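Local coordinates for probable 3-hydroxyisobutyrate dehydrogenase (Pseudomonas aeruginosa, PDB 3OBB), which catalyses the NAD-dependent oxidation of L-serine and methyl-L-serine, works as a homotetramer and has low activity toward beta-hydroxyisobutyrate, at residues 18-21 against 22-26; 151-154 against 155-158; 198-201 against 202-205; 244-247 against 248-252; 269-272 against 273-277. One frame throughout, in Å; residues are numbered along the deposited sequence.

Four contacts are turns within helices; contact 3 is a loop running into the first turn of a helix. Contacts 1 and 2 belong to helices 15-24 and 143-156 of the nucleotide-binding domain; they touch through Leu22, Met18, Ala25, Met156 and Ala155, and both run from a buried apolar face to a solvent-exposed side. Contacts 4 and 5, centres 10 Å apart, pack helix 243-260 against helix 265-279. Contact 4 pairs a lysine with an aspartate beside the active site, whereas contact 5 is wholly buried, lays an arginine over a leucine and meets three other subunits. Contact 3 lies far from the sites, about 43 Å from contact 1 between centres, and leans on a second subunit.

Contact 1: residues 18-21 against 22-26; sequences MATN and LLKAG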
# COMPACT_ATOMS: atom_id res chain seq x y z
N MSE A 18 -16.32 -33.40 3.80
CA MSE A 18 -15.15 -34.21 3.45
C MSE A 18 -15.26 -35.61 4.07
O MSE A 18 -15.03 -36.60 3.38
CB MSE A 18 -13.83 -33.54 3.87
CG MSE A 18 -13.54 -32.22 3.19
SE MSE A 18 -12.05 -31.28 4.03
CE MSE A 18 -10.70 -32.66 3.69
N ALA A 19 -15.62 -35.68 5.35
CA ALA A 19 -15.74 -36.97 6.04
C ALA A 19 -16.95 -37.74 5.51
O ALA A 19 -16.89 -38.96 5.37
CB ALA A 19 -15.83 -36.78 7.55
N THR A 20 -18.01 -37.02 5.18
CA THR A 20 -19.19 -37.64 4.57
C THR A 20 -18.85 -38.25 3.24
O THR A 20 -19.31 -39.34 2.94
CB THR A 20 -20.36 -36.63 4.41
OG1 THR A 20 -20.66 -36.09 5.70
CG2 THR A 20 -21.62 -37.31 3.83
N ASN A 21 -18.04 -37.55 2.43
CA ASN A 21 -17.59 -38.11 1.17
C ASN A 21 -16.78 -39.40 1.27
O ASN A 21 -16.94 -40.30 0.44
CB ASN A 21 -16.86 -37.09 0.30
CG ASN A 21 -17.81 -36.21 -0.40
OD1 ASN A 21 -18.82 -36.69 -0.92
ND2 ASN A 21 -17.56 -34.91 -0.35
N LEU A 22 -15.93 -39.48 2.30
CA LEU A 22 -15.23 -40.74 2.61
C LEU A 22 -16.21 -41.88 2.89
O LEU A 22 -16.05 -42.96 2.34
CB LEU A 22 -14.23 -40.55 3.75
CG LEU A 22 -13.04 -39.66 3.38
CD1 LEU A 22 -12.08 -39.57 4.55
CD2 LEU A 22 -12.31 -40.21 2.15
N LEU A 23 -17.22 -41.63 3.71
CA LEU A 23 -18.33 -42.58 3.93
C LEU A 23 -19.01 -43.02 2.62
O LEU A 23 -19.31 -44.20 2.45
CB LEU A 23 -19.40 -41.95 4.83
CG LEU A 23 -19.17 -41.87 6.33
CD1 LEU A 23 -20.37 -41.22 7.01
CD2 LEU A 23 -18.88 -43.23 6.90
N LYS A 24 -19.29 -42.08 1.72
CA LYS A 24 -19.98 -42.42 0.49
C LYS A 24 -19.08 -43.30 -0.38
O LYS A 24 -19.57 -44.17 -1.10
CB LYS A 24 -20.38 -41.15 -0.29
CG LYS A 24 -21.46 -40.27 0.36
CD LYS A 24 -21.14 -38.81 -0.03
CE LYS A 24 -22.33 -38.01 -0.58
NZ LYS A 24 -23.57 -38.04 0.27
N ALA A 25 -17.77 -43.04 -0.32
CA ALA A 25 -16.73 -43.88 -0.95
C ALA A 25 -16.59 -45.28 -0.31
O ALA A 25 -15.92 -46.13 -0.87
CB ALA A 25 -15.41 -43.16 -0.93
N GLY A 26 -17.18 -45.51 0.85
CA GLY A 26 -17.19 -46.84 1.44
C GLY A 26 -16.21 -47.07 2.58
O GLY A 26 -16.05 -48.19 3.05
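Met18 gives its carbonyl O to Leu22 N at 3.2 Å, the first of four successive i to i+4 bonds that carry helix 15-24 through this turn. Its selenomethionine side chain leaves the turn for Phe8, Met66 and Met156, while Leu22 CG lies beside Met18 O. Ala19 follows with the straightest of the four bonds, from Leu23 N to its O, N-H...O 170°. Its methyl group turns inward to Phe8 and Leu29, on the strands that flank the helix. This is the first beta-alpha-beta unit of the Rossmann fold: strand 5-9, helix 15-24, strand 28-32, with all nine residues in the experimentally defined NAD(+)-binding range. Thr20 accepts from Lys24 N at 3.0 Å, the donor lying in the carbonyl plane. With CG2 anti to the backbone N (OG1 at chi1 -57°), the methyl is put on the outer face, 4.1 Å from Lys24 NZ, and OG1 is bonded back to Ala16 O. Asn21 closes the series by receiving Ala25 N on its O at 3.0 Å. Its amide is divided in use: ND2 is bonded to Ala131 O, whereas OD1 lies 3.3 Å from Lys24 CD, against the lysine's aliphatic chain. That chain, bent at chi2, chi3 and chi4, runs up between Thr20 and Asn21, its CD also lying 3.5 Å from Thr20 O. Beyond Ala25, Gly26 takes a positive phi of 103° and sends its N back to Leu23 O, one of the two bonds of the Schellman motif that ends the helix.

Contact 2: residues 151-154 against 155-158; sequences PLFE and AMGR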
# COMPACT_ATOMS: atom_id res chain seq x y z
N PRO A 151 -6.02 -42.83 -3.00
CA PRO A 151 -7.44 -43.18 -3.09
C PRO A 151 -8.35 -42.37 -2.14
O PRO A 151 -9.54 -42.22 -2.43
CB PRO A 151 -7.48 -44.66 -2.70
CG PRO A 151 -6.11 -45.18 -3.00
CD PRO A 151 -5.18 -44.03 -2.74
N LEU A 152 -7.79 -41.88 -1.04
CA LEU A 152 -8.54 -41.06 -0.07
C LEU A 152 -8.77 -39.62 -0.57
O LEU A 152 -9.85 -39.05 -0.37
CB LEU A 152 -7.85 -41.02 1.29
CG LEU A 152 -7.81 -42.30 2.12
CD1 LEU A 152 -6.86 -42.10 3.27
CD2 LEU A 152 -9.19 -42.63 2.61
N PHE A 153 -7.73 -39.06 -1.18
CA PHE A 153 -7.78 -37.74 -1.82
C PHE A 153 -8.72 -37.76 -3.01
O PHE A 153 -9.47 -36.82 -3.22
CB PHE A 153 -6.40 -37.35 -2.33
CG PHE A 153 -5.43 -36.99 -1.25
CD1 PHE A 153 -4.09 -37.36 -1.37
CD2 PHE A 153 -5.83 -36.30 -0.13
CE1 PHE A 153 -3.16 -37.01 -0.39
CE2 PHE A 153 -4.92 -35.97 0.87
CZ PHE A 153 -3.57 -36.32 0.73
N GLU A 154 -8.67 -38.84 -3.79
CA GLU A 154 -9.60 -39.05 -4.89
C GLU A 154 -11.06 -39.19 -4.47
O GLU A 154 -11.96 -38.87 -5.23
CB GLU A 154 -9.16 -40.26 -5.71
CG GLU A 154 -7.79 -40.07 -6.30
CD GLU A 154 -7.44 -41.10 -7.33
OE1 GLU A 154 -8.18 -42.09 -7.44
OE2 GLU A 154 -6.43 -40.90 -8.04
N ALA A 155 -11.30 -39.63 -3.24
CA ALA A 155 -12.65 -39.71 -2.73
C ALA A 155 -13.17 -38.33 -2.32
O ALA A 155 -14.37 -38.04 -2.45
CB ALA A 155 -12.70 -40.66 -1.56
N MSE A 156 -12.28 -37.49 -1.79
CA MSE A 156 -12.69 -36.17 -1.27
C MSE A 156 -12.50 -35.02 -2.26
O MSE A 156 -13.02 -33.92 -2.03
CB MSE A 156 -11.95 -35.84 0.03
CG MSE A 156 -12.39 -36.64 1.27
SE MSE A 156 -11.14 -36.23 2.75
CE MSE A 156 -9.49 -37.00 2.05
N GLY A 157 -11.79 -35.28 -3.34
CA GLY A 157 -11.29 -34.20 -4.18
C GLY A 157 -11.04 -34.56 -5.62
O GLY A 157 -11.36 -35.67 -6.05
N ARG A 158 -10.52 -33.61 -6.39
CA ARG A 158 -10.31 -33.81 -7.81
C ARG A 158 -8.87 -33.53 -8.22
O ARG A 158 -8.17 -34.46 -8.58
CB ARG A 158 -11.34 -33.05 -8.65
CG ARG A 158 -11.03 -33.04 -10.17
CD ARG A 158 -12.31 -32.99 -11.02
NE ARG A 158 -12.98 -31.69 -10.96
CZ ARG A 158 -14.29 -31.52 -11.18
NH1 ARG A 158 -14.81 -30.30 -11.09
NH2 ARG A 158 -15.07 -32.55 -11.48
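Met156 N reaches back to Leu152 O at 3.2 Å with an N-H...O angle of 140°, while weak bonds from Ala155 N to Pro151 O and to Leu152 O, and from Met156 N to Phe153 O, mark a last turn of helix drawn partly toward i to i+3 spacing. The selenomethionine side chain then folds back along this turn. Its chain is straight at chi2 and bends at the selenium (chi3 -66°), which brings CE to its closest approach, 3.2 Å from Leu152 O. The same methyl touches two side chains more loosely, lying 4.4 Å from Leu152 CB and 4.3 Å from Phe153 CD2, and it meets the phenylalanine ring obliquely. Ala155 CB rests 3.5 Å from Leu152 O. Gly157 is the first residue to leave the helical angles, with phi -154°, and the chain turns a corner at Arg158, whose backbone is bonded to that of Leu135. Within the Rossmann domain, Leu152, Ala155 and Met156 press on Leu22 of helix 15-24, and Leu152 also meets Tyr27. Phe153 turns to the sheet, touching Leu119 and Ala121 of strand 117-124, Phe137, and Ile160 of strand 159-164.

Contact 3: residues 198-201 against 202-205; sequences GLEA and KVLA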
# COMPACT_ATOMS: atom_id res chain seq x y z
N GLY A 198 -19.01 5.53 -15.74
CA GLY A 198 -20.13 5.43 -16.69
C GLY A 198 -20.39 4.08 -17.37
O GLY A 198 -21.26 3.99 -18.25
N LEU A 199 -19.66 3.04 -16.98
CA LEU A 199 -19.78 1.73 -17.64
C LEU A 199 -20.83 0.83 -17.01
O LEU A 199 -21.08 0.91 -15.82
CB LEU A 199 -18.45 0.99 -17.63
CG LEU A 199 -17.49 1.18 -18.81
CD1 LEU A 199 -17.39 2.64 -19.29
CD2 LEU A 199 -16.13 0.65 -18.41
N GLU A 200 -21.41 -0.07 -17.80
CA GLU A 200 -22.30 -1.07 -17.26
C GLU A 200 -21.44 -2.16 -16.68
O GLU A 200 -20.54 -2.68 -17.37
CB GLU A 200 -23.17 -1.67 -18.36
CG GLU A 200 -24.28 -0.77 -18.84
CD GLU A 200 -25.15 -1.50 -19.86
OE1 GLU A 200 -25.19 -1.05 -21.02
OE2 GLU A 200 -25.76 -2.55 -19.51
N ALA A 201 -21.74 -2.56 -15.45
CA ALA A 201 -20.91 -3.53 -14.73
C ALA A 201 -20.69 -4.82 -15.55
O ALA A 201 -19.56 -5.28 -15.65
CB ALA A 201 -21.51 -3.83 -13.36
N LYS A 202 -21.74 -5.36 -16.17
CA LYS A 202 -21.63 -6.63 -16.93
C LYS A 202 -20.82 -6.52 -18.20
O LYS A 202 -20.20 -7.49 -18.61
CB LYS A 202 -23.00 -7.19 -17.33
CG LYS A 202 -23.72 -7.95 -16.23
CD LYS A 202 -25.07 -8.42 -16.78
CE LYS A 202 -26.03 -8.85 -15.68
NZ LYS A 202 -27.04 -9.82 -16.22
N VAL A 203 -20.83 -5.34 -18.83
CA VAL A 203 -20.02 -5.12 -20.01
C VAL A 203 -18.54 -5.06 -19.64
O VAL A 203 -17.72 -5.71 -20.26
CB VAL A 203 -20.41 -3.82 -20.78
CG1 VAL A 203 -19.46 -3.63 -21.98
CG2 VAL A 203 -21.91 -3.86 -21.24
N LEU A 204 -18.22 -4.27 -18.62
CA LEU A 204 -16.85 -4.18 -18.11
C LEU A 204 -16.31 -5.53 -17.62
O LEU A 204 -15.16 -5.85 -17.93
CB LEU A 204 -16.74 -3.13 -17.02
CG LEU A 204 -15.37 -3.07 -16.37
CD1 LEU A 204 -14.24 -2.60 -17.35
CD2 LEU A 204 -15.40 -2.21 -15.12
N ALA A 205 -17.14 -6.28 -16.86
CA ALA A 205 -16.78 -7.61 -16.38
C ALA A 205 -16.40 -8.53 -17.54
O ALA A 205 -15.38 -9.23 -17.47
CB ALA A 205 -17.93 -8.25 -15.54
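Leu199 and Leu204 form the apolar part of this contact, their side chains crossing at about a right angle with CD2 of Leu199 3.9 Å from CD1 of Leu204. At a chi1 of 175° the Leu204 branch leads on along the helix, and Leu199 reaches forward to it with CD2. The backbone is tight here too: Leu204 N points almost straight at Glu200 O, 3.1 Å away with an N-H...O angle of 175°, and Val203 N adds a weak bond to the same oxygen. Ala205 N continues the series to Ala201 O at 2.9 Å. Glu200 stands at the N-cap of helix 201-209, just after the Schellman motif that ends helix 168-196 at Gly198, whose phi is positive. Schellman turn and N-cap residue follow closely, making a short joint between the helices. Its outer side is looser: Glu200 CB touches Val203 CG2 at 3.8 Å, but the carboxylate extends beyond, and Lys202 leads its extended chain away from the loop. Ala201 and Ala205 face inward to Met191 of helix 168-196 and to Val227. Leu199, Val203 and Leu204 pack on Ala168, His162 and Cys175 of the second subunit, respectively.

Contact 4: residues 244-247 against 248-252; sequences QLMA and KDLGL
Lys248 lies alongside Leu245 on helix 243-260, the two side chains pointing the same way. Its CB starts 3.4 Å from Leu245 O, with Gln244 O, the acceptor of Lys248 N, close behind. A chi1 of 173° sets CG opposite the backbone N, and bends at chi2 and chi3 then curl the chain back over the helix instead of letting it extend. CE thereby comes to 3.8 Å from Leu245 CD2, an aliphatic contact beneath the charged end. NZ lies 3.9 Å from Leu245 O and near Leu245 CD2, and finishes in a salt bridge to Asp249 OD1 at 2.6 Å, arriving from above the carboxylate plane, 37° out of it. The other oxygen, Asp249 OD2, is bonded to Asn177 ND2, so each carboxylate oxygen has its own partner; Lys248 is an NAD(+)-binding residue, and Asp249 approaches the active-site Lys173 and a bound buffer molecule. On another face of the turn Met246 CG touches Leu250 CD2 at 3.8 Å, with SE next to the same methyl. Behind that pair lie Leu180 and Ala181 of helix 168-196 and Leu271 and Tyr274 of helix 265-279, while Asp249 touches Thr98, in a loop of the nucleotide-binding domain.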
# COMPACT_ATOMS: atom_id res chain seq x y z
N GLN A 244 -13.34 -13.29 7.37
CA GLN A 244 -12.50 -13.55 8.55
C GLN A 244 -11.50 -14.66 8.25
O GLN A 244 -10.33 -14.56 8.64
CB GLN A 244 -13.34 -13.90 9.77
CG GLN A 244 -12.53 -14.10 11.04
CD GLN A 244 -13.43 -14.41 12.25
OE1 GLN A 244 -14.60 -14.79 12.08
NE2 GLN A 244 -12.88 -14.29 13.45
N LEU A 245 -11.95 -15.69 7.53
CA LEU A 245 -11.08 -16.78 7.07
C LEU A 245 -10.04 -16.33 6.03
O LEU A 245 -8.86 -16.74 6.09
CB LEU A 245 -11.91 -17.93 6.49
CG LEU A 245 -12.77 -18.71 7.49
CD1 LEU A 245 -13.60 -19.78 6.75
CD2 LEU A 245 -11.90 -19.33 8.60
N MSE A 246 -10.46 -15.51 5.06
CA MSE A 246 -9.49 -14.88 4.18
C MSE A 246 -8.43 -14.07 4.97
O MSE A 246 -7.24 -14.14 4.66
CB MSE A 246 -10.18 -14.00 3.14
CG MSE A 246 -9.20 -13.28 2.21
SE MSE A 246 -7.97 -14.56 1.34
CE MSE A 246 -9.14 -14.80 -0.16
N ALA A 247 -8.85 -13.31 5.99
CA ALA A 247 -7.91 -12.51 6.81
C ALA A 247 -6.93 -13.42 7.55
O ALA A 247 -5.75 -13.10 7.68
CB ALA A 247 -8.66 -11.64 7.82
N LYS A 248 -7.43 -14.56 8.02
CA LYS A 248 -6.60 -15.57 8.67
C LYS A 248 -5.52 -16.06 7.70
O LYS A 248 -4.32 -16.02 8.02
CB LYS A 248 -7.46 -16.72 9.17
CG LYS A 248 -6.69 -17.95 9.74
CD LYS A 248 -6.70 -19.18 8.78
CE LYS A 248 -8.13 -19.72 8.44
NZ LYS A 248 -8.21 -20.44 7.10
N ASP A 249 -5.96 -16.52 6.53
CA ASP A 249 -5.08 -17.06 5.48
C ASP A 249 -4.01 -16.06 5.09
O ASP A 249 -2.88 -16.41 4.89
CB ASP A 249 -5.91 -17.43 4.24
CG ASP A 249 -6.66 -18.77 4.41
OD1 ASP A 249 -6.47 -19.43 5.47
OD2 ASP A 249 -7.43 -19.19 3.51
N LEU A 250 -4.40 -14.80 4.97
CA LEU A 250 -3.45 -13.73 4.65
C LEU A 250 -2.46 -13.62 5.79
O LEU A 250 -1.29 -13.37 5.58
CB LEU A 250 -4.22 -12.42 4.48
CG LEU A 250 -4.56 -11.75 3.14
CD1 LEU A 250 -3.87 -12.30 1.86
CD2 LEU A 250 -6.02 -11.44 2.98
N GLY A 251 -2.93 -13.82 7.01
CA GLY A 251 -2.06 -13.70 8.20
C GLY A 251 -0.98 -14.78 8.20
O GLY A 251 0.17 -14.49 8.49
N LEU A 252 -1.36 -16.01 7.87
CA LEU A 252 -0.41 -17.11 7.68
C LEU A 252 0.62 -16.83 6.58
O LEU A 252 1.82 -17.19 6.70
CB LEU A 252 -1.13 -18.41 7.36
CG LEU A 252 -2.12 -18.97 8.38
CD1 LEU A 252 -2.78 -20.26 7.89
CD2 LEU A 252 -1.52 -19.17 9.80

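Contact 5: residues 269-272 against 273-277; sequences LALS and LYRLL
The guanidinium of Arg275 lays one face over the branch of Leu271, whose CG is 3.9 Å from its plane and over its centre. Both methyls take part: CD2 of Leu271 is 3.6 Å from Arg275 NH2 and CD1 is 3.7 Å from Arg275 NE. The leucine branch, trans to N across chi1 (177°), is carried up the helix toward the arginine, and the bend at Arg275 chi2 brings the guanidinium back over it. The apolar cushion is matched by a polar partner beyond the helix, since Arg275 NH1 is bonded to Ser262 O of the third subunit. Tyr274 presents its ring edge, with CD2 3.3 Å from Ala270 O, near the ring plane; the same oxygen accepts Tyr274 N at 2.9 Å. Its hydroxyl is bonded to Phe287 O. On a further face Leu269 and Leu273 meet at an angle, CD2 of the first 4.0 Å from CG of the second. Ser272 OG turns back to Ser268 O, while its carbonyl O receives both Leu276 N, at 3.2 Å, and Ser263 OG of the third subunit. Leu269 and Leu276 each pack on their own counterparts in the fourth subunit, and Leu273 on Pro265 of the second. Such a helix, buried on all these faces, is a subunit-interface helix of the all-helical C-terminal domain, here serving the homotetramer.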
# COMPACT_ATOMS: atom_id res chain seq x y z
N LEU A 269 -1.05 -5.30 1.88
CA LEU A 269 -2.12 -4.33 1.69
C LEU A 269 -3.47 -5.04 1.68
O LEU A 269 -4.41 -4.58 2.32
CB LEU A 269 -1.95 -3.52 0.41
CG LEU A 269 -2.40 -2.06 0.33
CD1 LEU A 269 -2.75 -1.70 -1.11
CD2 LEU A 269 -3.47 -1.54 1.33
N ALA A 270 -3.57 -6.17 0.99
CA ALA A 270 -4.85 -6.91 0.97
C ALA A 270 -5.28 -7.19 2.41
O ALA A 270 -6.43 -6.98 2.78
CB ALA A 270 -4.75 -8.21 0.15
N LEU A 271 -4.32 -7.63 3.23
CA LEU A 271 -4.60 -7.93 4.63
C LEU A 271 -5.07 -6.71 5.42
O LEU A 271 -6.05 -6.80 6.16
CB LEU A 271 -3.39 -8.60 5.29
CG LEU A 271 -3.47 -8.94 6.80
CD1 LEU A 271 -4.65 -9.85 7.17
CD2 LEU A 271 -2.15 -9.55 7.27
N SER A 272 -4.43 -5.57 5.22
CA SER A 272 -4.90 -4.33 5.84
C SER A 272 -6.35 -3.99 5.51
O SER A 272 -7.08 -3.55 6.37
CB SER A 272 -3.97 -3.18 5.46
OG SER A 272 -2.66 -3.46 5.99
N LEU A 273 -6.74 -4.22 4.27
CA LEU A 273 -8.10 -3.94 3.77
C LEU A 273 -9.12 -4.94 4.33
O LEU A 273 -10.24 -4.56 4.74
CB LEU A 273 -8.11 -3.90 2.24
CG LEU A 273 -7.26 -2.76 1.61
CD1 LEU A 273 -7.28 -2.85 0.10
CD2 LEU A 273 -7.70 -1.27 2.06
N TYR A 274 -8.71 -6.21 4.41
CA TYR A 274 -9.53 -7.22 5.09
C TYR A 274 -9.73 -6.87 6.55
O TYR A 274 -10.83 -7.03 7.08
CB TYR A 274 -9.04 -8.65 4.85
CG TYR A 274 -9.63 -9.14 3.56
CD1 TYR A 274 -10.98 -9.51 3.50
CD2 TYR A 274 -8.89 -9.14 2.37
CE1 TYR A 274 -11.58 -9.90 2.31
CE2 TYR A 274 -9.48 -9.53 1.16
CZ TYR A 274 -10.82 -9.90 1.14
OH TYR A 274 -11.42 -10.26 -0.03
N ARG A 275 -8.71 -6.32 7.20
CA ARG A 275 -8.88 -5.98 8.60
C ARG A 275 -9.86 -4.82 8.80
O ARG A 275 -10.58 -4.79 9.80
CB ARG A 275 -7.53 -5.74 9.30
CG ARG A 275 -6.74 -7.06 9.35
CD ARG A 275 -6.01 -7.29 10.64
NE ARG A 275 -5.23 -8.53 10.60
CZ ARG A 275 -3.91 -8.61 10.78
NH1 ARG A 275 -3.19 -7.52 11.01
NH2 ARG A 275 -3.30 -9.79 10.72
N LEU A 276 -9.88 -3.90 7.83
CA LEU A 276 -10.86 -2.80 7.77
C LEU A 276 -12.27 -3.36 7.66
O LEU A 276 -13.16 -2.90 8.31
CB LEU A 276 -10.57 -1.94 6.54
CG LEU A 276 -9.86 -0.57 6.68
CD1 LEU A 276 -8.87 -0.44 7.86
CD2 LEU A 276 -9.29 -0.03 5.35
N LEU A 277 -12.44 -4.39 6.84
CA LEU A 277 -13.74 -5.05 6.71
C LEU A 277 -14.18 -5.64 8.03
O LEU A 277 -15.37 -5.60 8.35
CB LEU A 277 -13.69 -6.15 5.64
CG LEU A 277 -13.65 -5.62 4.20
CD1 LEU A 277 -13.45 -6.78 3.25
CD2 LEU A 277 -14.94 -4.82 3.89